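Long-range contacts in putative secreted protein (Streptomyces sp. SirexAA-E, PDB 4PEY), which hydrolyses laminarin and laminarioligosaccharides as a secreted exo-beta-1,3-glucanase, releasing glucose and laminaribiose as end products: residues A[87-93]-A[114-120]; A[92-96]-A[123-128]; A[129-135]-A[153-157]. The protein carries 1 engineered substitution. Where two conformers were deposited one is given. Residues are numbered along the deposited sequence.

Interaction 1: residues A[87-93]-A[114-120]. With BGC (beta-D-glucopyranose), chain C.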
loop_
_atom_site.group_PDB
_atom_site.type_symbol
_atom_site.label_atom_id
_atom_site.label_comp_id
_atom_site.label_asym_id
_atom_site.label_seq_id
_atom_site.Cartn_x
_atom_site.Cartn_y
_atom_site.Cartn_z
ATOM N N THR A 87 -8.969 -18.386 13.303
ATOM C CA THR A 87 -9.802 -17.314 13.840
ATOM C C THR A 87 -10.930 -17.042 12.863
ATOM O O THR A 87 -10.727 -16.385 11.842
ATOM C CB THR A 87 -8.994 -16.014 14.086
ATOM O OG1 THR A 87 -7.771 -16.339 14.761
ATOM C CG2 THR A 87 -9.785 -15.049 14.952
ATOM N N THR A 88 -12.116 -17.555 13.179
ATOM C CA THR A 88 -13.223 -17.544 12.237
ATOM C C THR A 88 -14.367 -16.664 12.730
ATOM O O THR A 88 -14.800 -16.775 13.879
ATOM C CB THR A 88 -13.750 -18.976 11.987
ATOM O OG1 THR A 88 -12.715 -19.772 11.392
ATOM C CG2 THR A 88 -14.956 -18.956 11.050
ATOM N N PHE A 89 -14.835 -15.781 11.854
ATOM C CA PHE A 89 -16.027 -14.977 12.113
ATOM C C PHE A 89 -17.215 -15.582 11.396
ATOM O O PHE A 89 -17.180 -15.740 10.169
ATOM C CB PHE A 89 -15.887 -13.530 11.607
ATOM C CG PHE A 89 -14.958 -12.648 12.409
ATOM C CD1 PHE A 89 -14.174 -13.147 13.437
ATOM C CD2 PHE A 89 -14.880 -11.294 12.109
ATOM C CE1 PHE A 89 -13.327 -12.306 14.158
ATOM C CE2 PHE A 89 -14.039 -10.452 12.815
ATOM C CZ PHE A 89 -13.260 -10.957 13.840
ATOM N N ASN A 90 -18.263 -15.918 12.139
ATOM C CA ASN A 90 -19.564 -16.091 11.525
ATOM C C ASN A 90 -20.166 -14.702 11.475
ATOM O O ASN A 90 -20.756 -14.211 12.442
ATOM C CB ASN A 90 -20.406 -17.098 12.295
ATOM C CG ASN A 90 -19.851 -18.491 12.163
ATOM O OD1 ASN A 90 -19.491 -18.915 11.058
ATOM N ND2 ASN A 90 -19.721 -19.192 13.280
ATOM N N GLY A 91 -19.929 -14.048 10.344
ATOM C CA GLY A 91 -20.172 -12.627 10.215
ATOM C C GLY A 91 -19.189 -12.002 9.248
ATOM O O GLY A 91 -18.629 -12.695 8.398
ATOM N N ASP A 92 -18.967 -10.693 9.395
ATOM C CA ASP A 92 -18.352 -9.895 8.346
ATOM C C ASP A 92 -17.275 -8.954 8.868
ATOM O O ASP A 92 -17.301 -8.534 10.032
ATOM C CB ASP A 92 -19.413 -9.053 7.621
ATOM C CG ASP A 92 -20.467 -9.896 6.909
ATOM O OD1 ASP A 92 -21.148 -10.720 7.566
ATOM O OD2 ASP A 92 -20.632 -9.713 5.684
ATOM N N VAL A 93 -16.341 -8.620 7.987
ATOM C CA VAL A 93 -15.445 -7.491 8.191
ATOM C C VAL A 93 -15.773 -6.511 7.065
ATOM O O VAL A 93 -15.407 -6.719 5.905
ATOM C CB VAL A 93 -13.959 -7.914 8.180
ATOM C CG1 VAL A 93 -13.062 -6.700 8.196
ATOM C CG2 VAL A 93 -13.657 -8.799 9.386
ATOM N N ASN A 114 -5.473 -12.167 8.363
ATOM C CA ASN A 114 -5.375 -13.407 9.147
ATOM C C ASN A 114 -6.676 -13.810 9.842
ATOM O O ASN A 114 -6.681 -14.221 11.009
ATOM C CB ASN A 114 -4.235 -13.280 10.176
ATOM C CG ASN A 114 -3.764 -14.632 10.704
ATOM O OD1 ASN A 114 -3.828 -15.640 10.000
ATOM N ND2 ASN A 114 -3.282 -14.653 11.948
ATOM N N LEU A 115 -7.772 -13.708 9.096
ATOM C CA LEU A 115 -9.093 -14.120 9.561
ATOM C C LEU A 115 -9.786 -14.974 8.516
ATOM O O LEU A 115 -9.566 -14.794 7.311
ATOM C CB LEU A 115 -9.980 -12.905 9.864
ATOM C CG LEU A 115 -9.588 -11.982 11.014
ATOM C CD1 LEU A 115 -10.290 -10.649 10.871
ATOM C CD2 LEU A 115 -9.943 -12.627 12.342
ATOM N N ALA A 116 -10.644 -15.882 8.977
ATOM C CA ALA A 116 -11.589 -16.559 8.090
ATOM C C ALA A 116 -12.976 -15.945 8.293
ATOM O O ALA A 116 -13.392 -15.704 9.435
ATOM C CB ALA A 116 -11.615 -18.061 8.351
ATOM N N LEU A 117 -13.669 -15.660 7.193
ATOM C CA LEU A 117 -14.977 -15.007 7.249
ATOM C C LEU A 117 -16.063 -15.884 6.639
ATOM O O LEU A 117 -15.895 -16.434 5.545
ATOM C CB LEU A 117 -14.954 -13.664 6.516
ATOM C CG LEU A 117 -13.858 -12.682 6.907
ATOM C CD1 LEU A 117 -13.990 -11.425 6.060
ATOM C CD2 LEU A 117 -13.920 -12.338 8.390
ATOM N N ASN A 118 -17.169 -16.002 7.366
ATOM C CA ASN A 118 -18.376 -16.682 6.906
ATOM C C ASN A 118 -19.482 -15.623 6.820
ATOM O O ASN A 118 -20.279 -15.482 7.751
ATOM C CB ASN A 118 -18.748 -17.819 7.873
ATOM C CG ASN A 118 -19.932 -18.647 7.397
ATOM O OD1 ASN A 118 -20.225 -18.719 6.200
ATOM N ND2 ASN A 118 -20.610 -19.297 8.341
ATOM N N PRO A 119 -19.495 -14.829 5.726
ATOM C CA PRO A 119 -20.334 -13.614 5.693
ATOM C C PRO A 119 -21.833 -13.912 5.733
ATOM O O PRO A 119 -22.282 -14.895 5.127
ATOM C CB PRO A 119 -19.932 -12.935 4.375
ATOM C CG PRO A 119 -19.353 -14.023 3.536
ATOM C CD PRO A 119 -18.702 -14.992 4.494
ATOM N N VAL A 120 -22.593 -13.057 6.416
ATOM C CA VAL A 120 -23.978 -13.388 6.755
ATOM C C VAL A 120 -24.893 -13.558 5.527
ATOM O O VAL A 120 -25.810 -14.378 5.560
ATOM C CB VAL A 120 -24.588 -12.331 7.728
ATOM C CG1 VAL A 120 -24.823 -11.008 7.035
ATOM C CG2 VAL A 120 -25.889 -12.841 8.335
HETATM C C2 BGC C . -22.634 -4.865 4.702
HETATM C C3 BGC C . -23.154 -6.144 4.056
HETATM C C4 BGC C . -23.591 -7.161 5.112
HETATM C C5 BGC C . -24.493 -6.509 6.155
HETATM C C6 BGC C . -24.778 -7.454 7.317
HETATM C C1 BGC C . -23.655 -4.352 5.709
HETATM O O2 BGC C . -22.384 -3.879 3.713
HETATM O O3 BGC C . -22.145 -6.686 3.240
HETATM O O4 BGC C . -24.290 -8.225 4.495
HETATM O O5 BGC C . -23.883 -5.351 6.680
HETATM O O6 BGC C . -25.924 -7.025 8.017
HETATM O O HOH W 1 -5.968 -16.481 12.692
#
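Start with Asn118, where backbone and side chain both work. Its N donates to Phe89 O (2.8 Å), its O accepts from Gly91 N (3.0 Å), and its ND2 reaches Asn90 OD1 at 3.0 Å; Asn90 ND2 in turn is bonded to Asn65, so amides pass the link on from coil to coil as a short asparagine ladder. Upstream the pairing is regular and parallel: Ala116 N to Thr87 O is 2.9 Å, Phe89 N to Ala116 O is 2.8 Å, and the axes of 87-89 and 116-118 approach to 4.7 Å at 22°. Stacking of successive parallel strands like this is what builds the right-handed beta-helix of glycoside hydrolase family 55, here in the N-terminal of its two beta-helix domains. Leu115 and Leu117 point to the side opposite Ala116 and fill the interior. The CD2 of Leu115 lies 3.6 Å from Thr87 CG2 and 3.9 Å from Phe89 CE1, while Leu117 CD2 sits 3.7 Å from Val93 CG2. Between Phe89 and Val93 the chain turns a corner at Asn90 and Gly91; the positive phi of Gly91 (148°) would jam a CB against the preceding carbonyl. Past this corner Asp92 OD1 accepts from Val120 N at 3.0 Å, and Val120 CG1 comes within 3.6 Å of C6 of the bound chain C glucose.

Interaction 2: residues A[92-96]-A[123-128]. With BGC (beta-D-glucopyranose), chain C; BGC (beta-D-glucopyranose), chain B; BGC (beta-D-glucopyranose), chain D.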
loop_
_atom_site.group_PDB
_atom_site.type_symbol
_atom_site.label_atom_id
_atom_site.label_comp_id
_atom_site.label_asym_id
_atom_site.label_seq_id
_atom_site.Cartn_x
_atom_site.Cartn_y
_atom_site.Cartn_z
ATOM N N ASP A 92 -18.967 -10.693 9.395
ATOM C CA ASP A 92 -18.352 -9.895 8.346
ATOM C C ASP A 92 -17.275 -8.954 8.868
ATOM O O ASP A 92 -17.301 -8.534 10.032
ATOM C CB ASP A 92 -19.413 -9.053 7.621
ATOM C CG ASP A 92 -20.467 -9.896 6.909
ATOM O OD1 ASP A 92 -21.148 -10.720 7.566
ATOM O OD2 ASP A 92 -20.632 -9.713 5.684
ATOM N N VAL A 93 -16.341 -8.620 7.987
ATOM C CA VAL A 93 -15.445 -7.491 8.191
ATOM C C VAL A 93 -15.773 -6.511 7.065
ATOM O O VAL A 93 -15.407 -6.719 5.905
ATOM C CB VAL A 93 -13.959 -7.914 8.180
ATOM C CG1 VAL A 93 -13.062 -6.700 8.196
ATOM C CG2 VAL A 93 -13.657 -8.799 9.386
ATOM N N THR A 94 -16.513 -5.466 7.418
ATOM C CA THR A 94 -17.181 -4.617 6.441
ATOM C C THR A 94 -16.562 -3.240 6.282
ATOM O O THR A 94 -16.333 -2.547 7.274
ATOM C CB THR A 94 -18.658 -4.428 6.838
ATOM O OG1 THR A 94 -19.310 -5.706 6.843
ATOM C CG2 THR A 94 -19.387 -3.469 5.882
ATOM N N VAL A 95 -16.299 -2.843 5.039
ATOM C CA VAL A 95 -16.111 -1.432 4.727
ATOM C C VAL A 95 -17.140 -1.014 3.675
ATOM O O VAL A 95 -17.262 -1.650 2.619
ATOM C CB VAL A 95 -14.682 -1.120 4.224
ATOM C CG1 VAL A 95 -14.558 0.348 3.834
ATOM C CG2 VAL A 95 -13.642 -1.461 5.290
ATOM N N ASP A 96 -17.893 0.040 3.980
ATOM C CA ASP A 96 -18.869 0.602 3.044
ATOM C C ASP A 96 -18.657 2.116 3.035
ATOM O O ASP A 96 -17.744 2.625 3.699
ATOM C CB ASP A 96 -20.308 0.220 3.434
ATOM C CG ASP A 96 -21.299 0.294 2.258
ATOM O OD1 ASP A 96 -20.960 0.800 1.163
ATOM O OD2 ASP A 96 -22.455 -0.139 2.448
ATOM N N THR A 123 -21.741 -12.979 1.127
ATOM C CA THR A 123 -20.759 -12.089 0.507
ATOM C C THR A 123 -20.255 -11.046 1.490
ATOM O O THR A 123 -21.046 -10.334 2.106
ATOM C CB THR A 123 -21.352 -11.374 -0.732
ATOM O OG1 THR A 123 -21.774 -12.354 -1.689
ATOM C CG2 THR A 123 -20.322 -10.464 -1.382
ATOM N N ASN A 124 -18.934 -10.955 1.631
ATOM C CA ASN A 124 -18.323 -9.923 2.458
ATOM C C ASN A 124 -18.071 -8.671 1.628
ATOM O O ASN A 124 -17.595 -8.784 0.502
ATOM C CB ASN A 124 -17.002 -10.423 3.057
ATOM C CG ASN A 124 -16.506 -9.541 4.176
ATOM O OD1 ASN A 124 -16.947 -9.674 5.317
ATOM N ND2 ASN A 124 -15.586 -8.629 3.859
ATOM N N ARG A 125 -18.365 -7.488 2.168
ATOM C CA ARG A 125 -18.111 -6.244 1.441
ATOM C C ARG A 125 -16.891 -5.511 1.988
ATOM O O ARG A 125 -16.861 -5.120 3.165
ATOM C CB ARG A 125 -19.324 -5.309 1.487
ATOM C CG ARG A 125 -19.130 -4.052 0.634
ATOM C CD ARG A 125 -20.158 -2.971 0.940
ATOM N NE ARG A 125 -21.519 -3.499 0.959
ATOM C CZ ARG A 125 -22.258 -3.705 -0.125
ATOM N NH1 ARG A 125 -23.489 -4.185 -0.004
ATOM N NH2 ARG A 125 -21.769 -3.435 -1.329
ATOM N N TRP A 126 -15.893 -5.321 1.125
ATOM C CA TRP A 126 -14.655 -4.600 1.464
ATOM C C TRP A 126 -14.486 -3.462 0.451
ATOM O O TRP A 126 -13.669 -3.538 -0.473
ATOM C CB TRP A 126 -13.455 -5.565 1.464
ATOM C CG TRP A 126 -12.116 -5.009 1.914
ATOM C CD1 TRP A 126 -11.033 -4.738 1.121
ATOM C CD2 TRP A 126 -11.715 -4.696 3.258
ATOM N NE1 TRP A 126 -9.992 -4.268 1.881
ATOM C CE2 TRP A 126 -10.381 -4.227 3.196
ATOM C CE3 TRP A 126 -12.352 -4.759 4.503
ATOM C CZ2 TRP A 126 -9.674 -3.823 4.334
ATOM C CZ3 TRP A 126 -11.644 -4.362 5.635
ATOM C CH2 TRP A 126 -10.320 -3.893 5.538
ATOM N N ALA A 127 -15.293 -2.415 0.611
ATOM C CA ALA A 127 -15.377 -1.352 -0.390
ATOM C C ALA A 127 -14.404 -0.225 -0.075
ATOM O O ALA A 127 -14.783 0.824 0.457
ATOM C CB ALA A 127 -16.801 -0.826 -0.481
ATOM N N VAL A 128 -13.144 -0.454 -0.420
ATOM C CA VAL A 128 -12.060 0.425 -0.018
ATOM C C VAL A 128 -11.424 1.123 -1.203
ATOM O O VAL A 128 -11.604 0.707 -2.358
ATOM C CB VAL A 128 -10.970 -0.363 0.728
ATOM C CG1 VAL A 128 -11.553 -0.977 1.997
ATOM C CG2 VAL A 128 -10.385 -1.452 -0.175
HETATM C C2 BGC C . -22.634 -4.865 4.702
HETATM C C3 BGC C . -23.154 -6.144 4.056
HETATM C C4 BGC C . -23.591 -7.161 5.112
HETATM C C5 BGC C . -24.493 -6.509 6.155
HETATM C C6 BGC C . -24.778 -7.454 7.317
HETATM C C1 BGC C . -23.655 -4.352 5.709
HETATM O O2 BGC C . -22.384 -3.879 3.713
HETATM O O3 BGC C . -22.145 -6.686 3.240
HETATM O O4 BGC C . -24.290 -8.225 4.495
HETATM O O5 BGC C . -23.883 -5.351 6.680
HETATM O O6 BGC C . -25.924 -7.025 8.017
HETATM C C2 BGC B . -23.645 -1.071 5.789
HETATM C C3 BGC B . -24.087 -2.258 6.629
HETATM C C4 BGC B . -24.253 -1.827 8.081
HETATM C C5 BGC B . -25.145 -0.593 8.190
HETATM C C6 BGC B . -25.163 -0.088 9.631
HETATM C C1 BGC B . -24.649 0.064 5.964
HETATM O O2 BGC B . -23.541 -1.447 4.431
HETATM O O3 BGC B . -23.114 -3.276 6.546
HETATM O O4 BGC B . -24.801 -2.887 8.834
HETATM O O5 BGC B . -24.691 0.435 7.329
HETATM O O6 BGC B . -26.014 1.032 9.727
HETATM C C2 BGC D . -24.686 2.650 3.415
HETATM C C3 BGC D . -25.065 2.201 4.820
HETATM C C4 BGC D . -25.130 3.384 5.785
HETATM C C5 BGC D . -25.963 4.522 5.203
HETATM C C6 BGC D . -25.958 5.742 6.134
HETATM C C1 BGC D . -25.509 3.843 2.949
HETATM O O1 BGC D . -24.932 4.309 1.741
HETATM O O2 BGC D . -24.856 1.563 2.523
HETATM O O3 BGC D . -24.101 1.263 5.249
HETATM O O4 BGC D . -25.691 2.959 7.011
HETATM O O5 BGC D . -25.480 4.882 3.919
HETATM O O6 BGC D . -24.631 6.157 6.415
HETATM O O HOH W 2 -19.893 -7.377 4.623
HETATM O O HOH W 3 -22.763 -10.425 4.369
#
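The side-chain amide of Asn124 does the work of a backbone peptide here. With chi1 at t and chi2 at 82°, it turns back on Val93 and grips the backbone twice: Val93 N donates to Asn124 OD1 (2.9 Å) and Asn124 ND2 donates to Val93 O (2.8 Å). True backbone pairing follows one step on, with Val95 N to Arg125 O at 3.0 Å and Ala127 N to Val95 O at 2.9 Å; Ala127 then centres an inverse gamma turn. Val95, in the t rotamer, sets CG2 3.5 Å from Trp126 CZ3 and CG1 3.8 Å from Val128 CG1. Trp126 is also t, which swings its indole back so that CZ3 comes 3.7 Å from Val93 CG1 as well.

The polar side chains form a glucan-binding surface. Arg125 runs t, t, m, delivering NE to O2 of the chain C glucose at 2.9 Å. Asp96, chi1 t, takes hydrogen bonds at OD2 from O2 of the chain B glucose (2.6 Å) and O2 of the chain D glucose (2.9 Å); its link to Arg125 NE, 3.8 Å from OD2, is a long, purely electrostatic salt bridge. Asp92, in m, gives OD1 to Val120 N, and Thr94 OG1 is hydrogen-bonded to Asn68; water 2 then joins Asp92 OD2 (2.7 Å) to Thr94 OG1, Arg125 N and the chain C O3.

Around this pair, strand 138-144 lies beside 123-125, Trp126 reaches Ala112 of strand 110-113, and the backbones of Asp92 and Thr94 bond to that of Ala69 in strand 67-70, on the preceding coil.

Interaction 3: residues A[129-135]-A[153-157]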
loop_
_atom_site.group_PDB
_atom_site.type_symbol
_atom_site.label_atom_id
_atom_site.label_comp_id
_atom_site.label_asym_id
_atom_site.label_seq_id
_atom_site.Cartn_x
_atom_site.Cartn_y
_atom_site.Cartn_z
ATOM N N SER A 129 -10.681 2.189 -0.927
ATOM C CA SER A 129 -9.752 2.696 -1.932
ATOM C C SER A 129 -8.327 2.429 -1.455
ATOM O O SER A 129 -8.043 1.314 -0.997
ATOM C CB SER A 129 -10.022 4.167 -2.232
ATOM O OG SER A 129 -11.266 4.239 -2.923
ATOM N N GLN A 130 -7.427 3.402 -1.565
ATOM C CA GLN A 130 -6.006 3.117 -1.335
ATOM C C GLN A 130 -5.617 2.929 0.138
ATOM O O GLN A 130 -6.306 3.407 1.051
ATOM C CB GLN A 130 -5.144 4.220 -1.967
ATOM C CG GLN A 130 -5.255 4.306 -3.496
ATOM C CD GLN A 130 -6.243 5.374 -3.965
ATOM O OE1 GLN A 130 -7.128 5.795 -3.214
ATOM N NE2 GLN A 130 -6.080 5.830 -5.208
ATOM N N ALA A 131 -4.499 2.224 0.346
ATOM C CA ALA A 131 -3.941 1.922 1.669
ATOM C C ALA A 131 -4.940 1.182 2.548
ATOM O O ALA A 131 -5.140 1.534 3.716
ATOM C CB ALA A 131 -3.456 3.199 2.372
ATOM N N ALA A 132 -5.556 0.147 1.989
ATOM C CA ALA A 132 -6.533 -0.633 2.746
ATOM C C ALA A 132 -6.323 -2.125 2.487
ATOM O O ALA A 132 -7.194 -2.806 1.914
ATOM C CB ALA A 132 -7.950 -0.210 2.380
ATOM N N PRO A 133 -5.156 -2.642 2.898
ATOM C CA PRO A 133 -4.782 -4.013 2.531
ATOM C C PRO A 133 -5.656 -5.108 3.139
ATOM O O PRO A 133 -6.175 -4.991 4.250
ATOM C CB PRO A 133 -3.346 -4.130 3.059
ATOM C CG PRO A 133 -3.294 -3.155 4.200
ATOM C CD PRO A 133 -4.116 -1.991 3.720
ATOM N N PHE A 134 -5.770 -6.190 2.378
ATOM C CA PHE A 134 -6.572 -7.361 2.699
ATOM C C PHE A 134 -5.618 -8.547 2.503
ATOM O O PHE A 134 -5.365 -8.963 1.364
ATOM C CB PHE A 134 -7.787 -7.396 1.760
ATOM C CG PHE A 134 -8.907 -8.334 2.156
ATOM C CD1 PHE A 134 -9.927 -7.907 2.996
ATOM C CD2 PHE A 134 -9.001 -9.604 1.593
ATOM C CE1 PHE A 134 -10.995 -8.743 3.325
ATOM C CE2 PHE A 134 -10.073 -10.443 1.908
ATOM C CZ PHE A 134 -11.063 -10.010 2.784
ATOM N N ARG A 135 -5.041 -9.043 3.600
ATOM C CA ARG A 135 -3.979 -10.061 3.553
ATOM C C ARG A 135 -4.302 -11.320 4.340
ATOM O O ARG A 135 -4.879 -11.240 5.416
ATOM C CB ARG A 135 -2.667 -9.513 4.122
ATOM C CG ARG A 135 -1.996 -8.403 3.338
ATOM C CD ARG A 135 -0.733 -7.943 4.076
ATOM N NE ARG A 135 -0.066 -6.818 3.417
ATOM C CZ ARG A 135 0.838 -6.924 2.448
ATOM N NH1 ARG A 135 1.203 -8.122 1.992
ATOM N NH2 ARG A 135 1.366 -5.819 1.923
ATOM N N ALA A 153 -15.079 4.093 -6.669
ATOM C CA ALA A 153 -14.139 3.368 -5.821
ATOM C C ALA A 153 -12.796 3.224 -6.521
ATOM O O ALA A 153 -12.750 2.988 -7.733
ATOM C CB ALA A 153 -14.705 1.996 -5.444
ATOM N N SER A 154 -11.710 3.347 -5.753
ATOM C CA SER A 154 -10.359 3.349 -6.315
ATOM C C SER A 154 -9.344 2.568 -5.461
ATOM O O SER A 154 -8.370 3.136 -4.954
ATOM C CB SER A 154 -9.895 4.800 -6.510
ATOM O OG SER A 154 -8.582 4.885 -7.046
ATOM N N GLY A 155 -9.575 1.262 -5.311
ATOM C CA GLY A 155 -8.655 0.384 -4.598
ATOM C C GLY A 155 -7.552 -0.107 -5.528
ATOM O O GLY A 155 -7.295 0.518 -6.556
ATOM N N GLY A 156 -6.882 -1.208 -5.195
ATOM C CA GLY A 156 -7.071 -1.961 -3.974
ATOM C C GLY A 156 -6.038 -3.075 -3.990
ATOM O O GLY A 156 -5.345 -3.279 -4.998
ATOM N N TYR A 157 -5.937 -3.808 -2.891
ATOM C CA TYR A 157 -4.841 -4.758 -2.720
ATOM C C TYR A 157 -5.280 -6.000 -1.953
ATOM O O TYR A 157 -5.718 -5.899 -0.812
ATOM C CB TYR A 157 -3.670 -4.067 -2.001
ATOM C CG TYR A 157 -2.469 -4.953 -1.742
ATOM C CD1 TYR A 157 -1.418 -5.022 -2.655
ATOM C CD2 TYR A 157 -2.390 -5.723 -0.583
ATOM C CE1 TYR A 157 -0.314 -5.846 -2.421
ATOM C CE2 TYR A 157 -1.295 -6.545 -0.336
ATOM C CZ TYR A 157 -0.263 -6.607 -1.258
ATOM O OH TYR A 157 0.824 -7.415 -1.003
HETATM O O HOH W 4 -7.745 -3.966 -0.476
#
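Two direct hydrogen bonds tie these segments, one near each end. Ser154 N donates to Ser129 OG at 3.0 Å, and that hydroxyl is bonded to Ala104 O as well; Phe134 N donates to Tyr157 O at 3.2 Å, where strand 134-135 meets the start of 157-159. Between them water 4 bridges Ala132 O (2.7 Å) and Tyr157 N (3.0 Å), filling a gap left as the chain bulges away around Ala131. In 153-157 a cis peptide precedes Gly156. Gln130 is an established substrate-binding residue: its NE2 bonds to Gln456 and to O2 of a bound glucose, which puts this end of the contact in the active-site pocket. Ser154 touches glucose there too, its OG being bonded to Gln174.

Packing centres on Tyr157. Its CD2 rests 4.1 Å from Pro133 CB, and its CE2 lies over a face of the Arg135 guanidinium. The polar ends point onward, with Arg135 in a salt bridge to Asp370 and Tyr157 OH bonded to Asp397. Both aspartates belong to the second beta-helix domain, so this corner of the first domain packs against strands 367-375 and 395-397, with strands 110-113 and 174-178 continuing its own coils to either side.

All three contacts belong to the N-terminal beta-helix and reach the same large sheet. Interactions 1 and 2 set out from the same strand, 87-94, and share Asp92 and Val93; their centres are about 11 Å apart, and Leu117 and Pro119 of one pack on Asn124 of the other. Interaction 3 opens after both have closed, its centre about 11 Å from that of interaction 2 and about 19 Å from that of interaction 1, with Trp126 packing on Phe134. Along this route the coils run from a glycan-binding surface, where interactions 1 and 2 touch the chain C glucose, to the separate active-site pocket between the two domains.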